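Long-range contacts in endoglucanase (Clostridium thermocellum, PDB 2E4T), which hydrolyses internal beta-1,4 linkages of cellulose and xyloglucan, through a glycoside hydrolase family 44 catalytic module cut from a longer multidomain enzyme: residues 10-16 against 461-467; 417-422 against 435-440. All coordinates share one frame; numbering follows the deposited sequence.

How the interactions relate
Both contacts build one mixed beta sheet, set beside the TIM-like barrel and away from the zinc and calcium sites. Strand 8-22 lies between strands 459-466 and 420-426 in the sheet: interaction 1 pairs its early part with the first, and the second belongs to the hairpin of interaction 2. The two contacts meet where I14 and the backbone of D15 and T16 pack on V422, and I14 also reaches A436. Interaction 1 is partly buried, a regular parallel ladder with an apolar face and a polar, more exposed face. Interaction 2 is more buried and less regular, an antiparallel pairing with a bulge, in which side-chain hydroxyls and a carboxylate bond to backbone groups.

Interaction 1. Residues 10-16 against 461-467; sequences VDIRIDT and FNFSIDS
The N-H groups of N462, S464 and D466 go to the carbonyl oxygens of V10, I12 and I14 respectively, and those of I12, I14 and T16 to the carbonyl oxygens of N462, S464 and D466. These six bonds alternate along the pair; the shortest runs from D466 N to I14 O, 2.8 Å. CA-H...O contacts fill the intervals, as from F461 CA to V10 O at 3.2 Å. The strands run parallel, 21° apart, in one-to-one register from V10 opposite F461 to D15 opposite D466. Although 444 residues lie between the two segments, both ends of the chain thus build the sheet beside the TIM-like barrel.

Apolar packing occupies one face. I12 lies alongside F463, its CB over one face of the ring and offset toward the rim, 4.0 Å from the centroid in a CH-pi contact. CG2 of I12 stands anti to the backbone N and CG1 anti to the carbonyl carbon (chi1 -52°), which sets CG2 3.6 Å from F463 CE1 and CG1 3.8 Å from F461 CD1. V10 runs beside F461, its CB 3.7 Å from ring atom CD1. I448 and L450 of strand 442-452 also touch these phenylalanines.

Polar groups line the other face. The carboxylate planes of D15 and D466 are turned 80° against each other, OD2 to OD2 4.4 Å, a like-charge approach that solvent may well screen; D15 OD1 also bonds to S17.

Interaction 2. Residues 417-422 against 435-440; sequences FGDTSV and YASIVG
F417 turns one face of its ring to S437. The OG of S437 sits over the ring centre, 3.1 Å from the plane, and its CB makes a CH-pi contact 3.9 Å from the F417 centroid. A chi1 of 60° places that hydroxyl between the serine's own N and carbonyl carbon, where it also receives a weak, strongly bent bond from G418 N (2.9 Å to OG, 117° at the hydrogen). Y407 meets F417 edge to face.

Farther along, D419 turns its carboxylate toward the end of the opposing strand: OD1 accepts G440 N at 2.8 Å through its syn lone pair, almost straight at 173°. The next residue grips the same glycine from its other end, as T420 OG1 donates to G440 O at 2.7 Å. D419 and T420 both stand opposite I438, a classic beta bulge in the hairpin of strands 420-426 and 432-439. Within it T420 and I438 exchange two backbone bonds.

V422, A436 and I438 pack through apolar atoms on the face they share with T420. V422 and I438 cross at about a right angle, CG1 to CG1 4.0 Å, while V422 CG2 rests 3.7 Å from A436 CB. R20 of strand 8-22 touches T420, V422 and I438. Between the strands, one water accepts from A436 N and lies within hydrogen-bonding distance of V422 O.

Interaction 1. Residues 10-16 against 461-467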
loop_
_atom_site.group_PDB
_atom_site.type_symbol
_atom_site.label_atom_id
_atom_site.label_comp_id
_atom_site.label_asym_id
_atom_site.label_seq_id
_atom_site.Cartn_x
_atom_site.Cartn_y
_atom_site.Cartn_z
ATOM N N VAL A 10 -26.036 14.622 12.516
ATOM C CA VAL A 10 -25.738 13.949 11.263
ATOM C C VAL A 10 -26.515 12.644 11.217
ATOM O O VAL A 10 -26.531 11.925 12.208
ATOM C CB VAL A 10 -24.219 13.682 11.172
ATOM C CG1 VAL A 10 -23.866 12.820 9.947
ATOM C CG2 VAL A 10 -23.468 15.011 11.185
ATOM N N ASP A 11 -27.142 12.366 10.064
ATOM C CA ASP A 11 -27.855 11.121 9.894
ATOM C C ASP A 11 -26.954 10.084 9.203
ATOM O O ASP A 11 -26.298 10.402 8.201
ATOM C CB ASP A 11 -29.069 11.333 9.012
ATOM C CG ASP A 11 -30.090 12.257 9.654
ATOM O OD1 ASP A 11 -30.221 12.240 10.887
ATOM O OD2 ASP A 11 -30.753 13.026 8.955
ATOM N N ILE A 12 -26.946 8.863 9.734
ATOM C CA ILE A 12 -26.219 7.743 9.148
ATOM C C ILE A 12 -27.282 6.682 8.788
ATOM O O ILE A 12 -28.045 6.251 9.652
ATOM C CB ILE A 12 -25.194 7.142 10.104
ATOM C CG1 ILE A 12 -24.200 8.142 10.735
ATOM C CG2 ILE A 12 -24.476 5.963 9.424
ATOM C CD1 ILE A 12 -23.262 8.771 9.774
ATOM N N ARG A 13 -27.300 6.268 7.510
ATOM C CA ARG A 13 -28.293 5.310 7.043
ATOM C C ARG A 13 -27.543 4.096 6.484
ATOM O O ARG A 13 -26.745 4.239 5.554
ATOM C CB ARG A 13 -29.155 5.923 5.951
ATOM C CG ARG A 13 -29.880 7.173 6.480
ATOM C CD ARG A 13 -30.863 7.768 5.497
ATOM N NE ARG A 13 -31.660 6.777 4.767
ATOM C CZ ARG A 13 -32.802 6.228 5.192
ATOM N NH1 ARG A 13 -33.330 6.537 6.380
ATOM N NH2 ARG A 13 -33.424 5.345 4.415
ATOM N N ILE A 14 -27.808 2.927 7.047
ATOM C CA ILE A 14 -27.125 1.682 6.652
ATOM C C ILE A 14 -28.169 0.701 6.135
ATOM O O ILE A 14 -29.272 0.598 6.708
ATOM C CB ILE A 14 -26.385 1.085 7.854
ATOM C CG1 ILE A 14 -25.238 2.007 8.250
ATOM C CG2 ILE A 14 -25.893 -0.333 7.587
ATOM C CD1 ILE A 14 -24.624 1.731 9.593
ATOM N N ASP A 15 -27.834 -0.023 5.059
ATOM C CA ASP A 15 -28.713 -1.111 4.588
ATOM C C ASP A 15 -27.828 -2.322 4.405
ATOM O O ASP A 15 -26.982 -2.362 3.491
ATOM C CB ASP A 15 -29.405 -0.714 3.309
ATOM C CG ASP A 15 -30.322 -1.812 2.748
ATOM O OD1 ASP A 15 -30.243 -2.958 3.220
ATOM O OD2 ASP A 15 -31.098 -1.475 1.822
ATOM N N THR A 16 -27.935 -3.266 5.330
ATOM C CA THR A 16 -27.026 -4.415 5.329
ATOM C C THR A 16 -27.239 -5.345 4.139
ATOM O O THR A 16 -26.388 -6.205 3.914
ATOM C CB THR A 16 -27.109 -5.227 6.614
ATOM O OG1 THR A 16 -28.397 -5.820 6.670
ATOM C CG2 THR A 16 -26.894 -4.389 7.825
ATOM N N PHE A 461 -24.976 11.597 16.109
ATOM C CA PHE A 461 -25.313 10.789 14.954
ATOM C C PHE A 461 -26.600 10.029 15.200
ATOM O O PHE A 461 -26.759 9.310 16.165
ATOM C CB PHE A 461 -24.159 9.770 14.700
ATOM C CG PHE A 461 -22.893 10.422 14.272
ATOM C CD1 PHE A 461 -22.701 10.815 12.957
ATOM C CD2 PHE A 461 -21.874 10.683 15.206
ATOM C CE1 PHE A 461 -21.509 11.421 12.559
ATOM C CE2 PHE A 461 -20.676 11.265 14.829
ATOM C CZ PHE A 461 -20.483 11.638 13.499
ATOM N N ASN A 462 -27.555 10.244 14.283
ATOM C CA ASN A 462 -28.814 9.472 14.301
ATOM C C ASN A 462 -28.700 8.336 13.295
ATOM O O ASN A 462 -28.641 8.606 12.081
ATOM C CB ASN A 462 -29.987 10.381 13.921
ATOM C CG ASN A 462 -30.255 11.432 14.975
ATOM O OD1 ASN A 462 -30.089 11.182 16.170
ATOM N ND2 ASN A 462 -30.570 12.649 14.536
ATOM N N PHE A 463 -28.622 7.111 13.792
ATOM C CA PHE A 463 -28.504 5.926 12.957
ATOM C C PHE A 463 -29.847 5.322 12.630
ATOM O O PHE A 463 -30.700 5.166 13.517
ATOM C CB PHE A 463 -27.691 4.848 13.679
ATOM C CG PHE A 463 -26.198 5.056 13.649
ATOM C CD1 PHE A 463 -25.443 4.369 12.704
ATOM C CD2 PHE A 463 -25.553 5.952 14.488
ATOM C CE1 PHE A 463 -24.055 4.504 12.639
ATOM C CE2 PHE A 463 -24.141 6.059 14.431
ATOM C CZ PHE A 463 -23.431 5.320 13.501
ATOM N N SER A 464 -30.012 4.921 11.362
ATOM C CA SER A 464 -31.171 4.147 10.919
ATOM C C SER A 464 -30.620 2.993 10.088
ATOM O O SER A 464 -29.877 3.247 9.112
ATOM C CB SER A 464 -32.076 5.027 10.047
ATOM O OG SER A 464 -32.572 6.137 10.735
ATOM N N ILE A 465 -30.944 1.770 10.471
ATOM C CA ILE A 465 -30.367 0.569 9.864
ATOM C C ILE A 465 -31.488 -0.312 9.326
ATOM O O ILE A 465 -32.453 -0.609 10.058
ATOM C CB ILE A 465 -29.532 -0.180 10.890
ATOM C CG1 ILE A 465 -28.401 0.719 11.390
ATOM C CG2 ILE A 465 -28.978 -1.473 10.293
ATOM C CD1 ILE A 465 -27.729 0.217 12.660
ATOM N N ASP A 466 -31.347 -0.753 8.075
ATOM C CA ASP A 466 -32.178 -1.792 7.507
ATOM C C ASP A 466 -31.385 -3.096 7.536
ATOM O O ASP A 466 -30.334 -3.167 6.884
ATOM C CB ASP A 466 -32.568 -1.397 6.098
ATOM C CG ASP A 466 -33.464 -0.171 6.025
ATOM O OD1 ASP A 466 -34.165 0.198 6.986
ATOM O OD2 ASP A 466 -33.500 0.425 4.933
ATOM N N SER A 467 -31.847 -4.119 8.256
ATOM C CA SER A 467 -31.136 -5.382 8.385
ATOM C C SER A 467 -32.058 -6.519 8.539
ATOM O O SER A 467 -33.190 -6.286 8.940
ATOM C CB SER A 467 -30.260 -5.343 9.616
ATOM O OG SER A 467 -29.684 -6.623 9.818
#

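Interaction 2. Residues 417-422 against 435-440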
loop_
_atom_site.group_PDB
_atom_site.type_symbol
_atom_site.label_atom_id
_atom_site.label_comp_id
_atom_site.label_asym_id
_atom_site.label_seq_id
_atom_site.Cartn_x
_atom_site.Cartn_y
_atom_site.Cartn_z
ATOM N N PHE A 417 -12.758 -5.648 11.870
ATOM C CA PHE A 417 -13.816 -5.174 10.986
ATOM C C PHE A 417 -14.270 -6.325 10.090
ATOM O O PHE A 417 -13.515 -7.264 9.788
ATOM C CB PHE A 417 -13.271 -4.009 10.161
ATOM C CG PHE A 417 -14.305 -3.166 9.473
ATOM C CD1 PHE A 417 -15.275 -2.467 10.217
ATOM C CD2 PHE A 417 -14.284 -2.968 8.088
ATOM C CE1 PHE A 417 -16.191 -1.628 9.568
ATOM C CE2 PHE A 417 -15.178 -2.133 7.450
ATOM C CZ PHE A 417 -16.148 -1.444 8.191
ATOM N N GLY A 418 -15.551 -6.291 9.683
ATOM C CA GLY A 418 -16.054 -7.305 8.765
ATOM C C GLY A 418 -15.324 -7.274 7.435
ATOM O O GLY A 418 -14.650 -6.294 7.065
ATOM N N ASP A 419 -15.511 -8.371 6.678
ATOM C CA ASP A 419 -14.893 -8.546 5.374
ATOM C C ASP A 419 -15.824 -8.296 4.204
ATOM O O ASP A 419 -15.387 -8.439 3.049
ATOM C CB ASP A 419 -14.184 -9.902 5.260
ATOM C CG ASP A 419 -15.123 -11.065 5.398
ATOM O OD1 ASP A 419 -16.316 -10.880 5.684
ATOM O OD2 ASP A 419 -14.651 -12.218 5.147
ATOM N N THR A 420 -17.082 -7.914 4.449
ATOM C CA THR A 420 -18.015 -7.581 3.377
ATOM C C THR A 420 -18.557 -6.178 3.656
ATOM O O THR A 420 -19.256 -5.954 4.665
ATOM C CB THR A 420 -19.154 -8.605 3.329
ATOM O OG1 THR A 420 -18.585 -9.865 2.997
ATOM C CG2 THR A 420 -20.201 -8.221 2.268
ATOM N N SER A 421 -18.202 -5.227 2.777
ATOM C CA SER A 421 -18.722 -3.883 2.862
ATOM C C SER A 421 -20.213 -3.848 2.574
ATOM O O SER A 421 -20.680 -4.592 1.672
ATOM C CB SER A 421 -17.986 -3.063 1.790
ATOM O OG SER A 421 -18.484 -1.729 1.691
ATOM N N VAL A 422 -20.977 -3.017 3.299
ATOM C CA VAL A 422 -22.381 -2.828 3.039
ATOM C C VAL A 422 -22.676 -1.331 2.956
ATOM O O VAL A 422 -21.895 -0.467 3.473
ATOM C CB VAL A 422 -23.313 -3.509 4.056
ATOM C CG1 VAL A 422 -22.975 -4.969 4.152
ATOM C CG2 VAL A 422 -23.247 -2.842 5.426
ATOM N N TYR A 435 -18.197 3.782 7.798
ATOM C CA TYR A 435 -18.069 2.586 6.977
ATOM C C TYR A 435 -18.701 1.430 7.709
ATOM O O TYR A 435 -18.522 1.292 8.920
ATOM C CB TYR A 435 -16.556 2.248 6.723
ATOM C CG TYR A 435 -15.844 3.419 6.125
ATOM C CD1 TYR A 435 -15.954 3.695 4.754
ATOM C CD2 TYR A 435 -15.132 4.351 6.911
ATOM C CE1 TYR A 435 -15.386 4.813 4.193
ATOM C CE2 TYR A 435 -14.576 5.487 6.371
ATOM C CZ TYR A 435 -14.731 5.736 5.019
ATOM O OH TYR A 435 -14.239 6.886 4.412
ATOM N N ALA A 436 -19.415 0.554 6.984
ATOM C CA ALA A 436 -20.091 -0.556 7.628
ATOM C C ALA A 436 -19.724 -1.872 6.902
ATOM O O ALA A 436 -19.462 -1.873 5.695
ATOM C CB ALA A 436 -21.612 -0.378 7.616
ATOM N N SER A 437 -19.727 -2.944 7.700
ATOM C CA SER A 437 -19.418 -4.238 7.124
ATOM C C SER A 437 -20.082 -5.335 7.960
ATOM O O SER A 437 -20.467 -5.176 9.123
ATOM C CB SER A 437 -17.903 -4.488 7.116
ATOM O OG SER A 437 -17.393 -4.452 8.451
ATOM N N ILE A 438 -20.169 -6.491 7.292
ATOM C CA ILE A 438 -20.627 -7.747 7.906
ATOM C C ILE A 438 -19.546 -8.801 7.640
ATOM O O ILE A 438 -18.530 -8.549 6.997
ATOM C CB ILE A 438 -22.019 -8.154 7.370
ATOM C CG1 ILE A 438 -21.959 -8.471 5.875
ATOM C CG2 ILE A 438 -23.027 -7.070 7.733
ATOM C CD1 ILE A 438 -23.307 -8.951 5.294
ATOM N N VAL A 439 -19.788 -10.032 8.133
ATOM C CA VAL A 439 -18.852 -11.124 7.992
ATOM C C VAL A 439 -19.412 -12.098 6.962
ATOM O O VAL A 439 -20.476 -12.704 7.184
ATOM C CB VAL A 439 -18.597 -11.815 9.313
ATOM C CG1 VAL A 439 -17.601 -12.978 9.149
ATOM C CG2 VAL A 439 -18.109 -10.795 10.360
ATOM N N GLY A 440 -18.725 -12.249 5.835
ATOM C CA GLY A 440 -19.232 -13.139 4.794
ATOM C C GLY A 440 -20.538 -12.627 4.264
ATOM O O GLY A 440 -20.629 -11.464 3.834
HETATM O O HOH W 1 -17.315 -0.377 3.606
HETATM O O HOH W 2 -19.633 1.044 4.106
#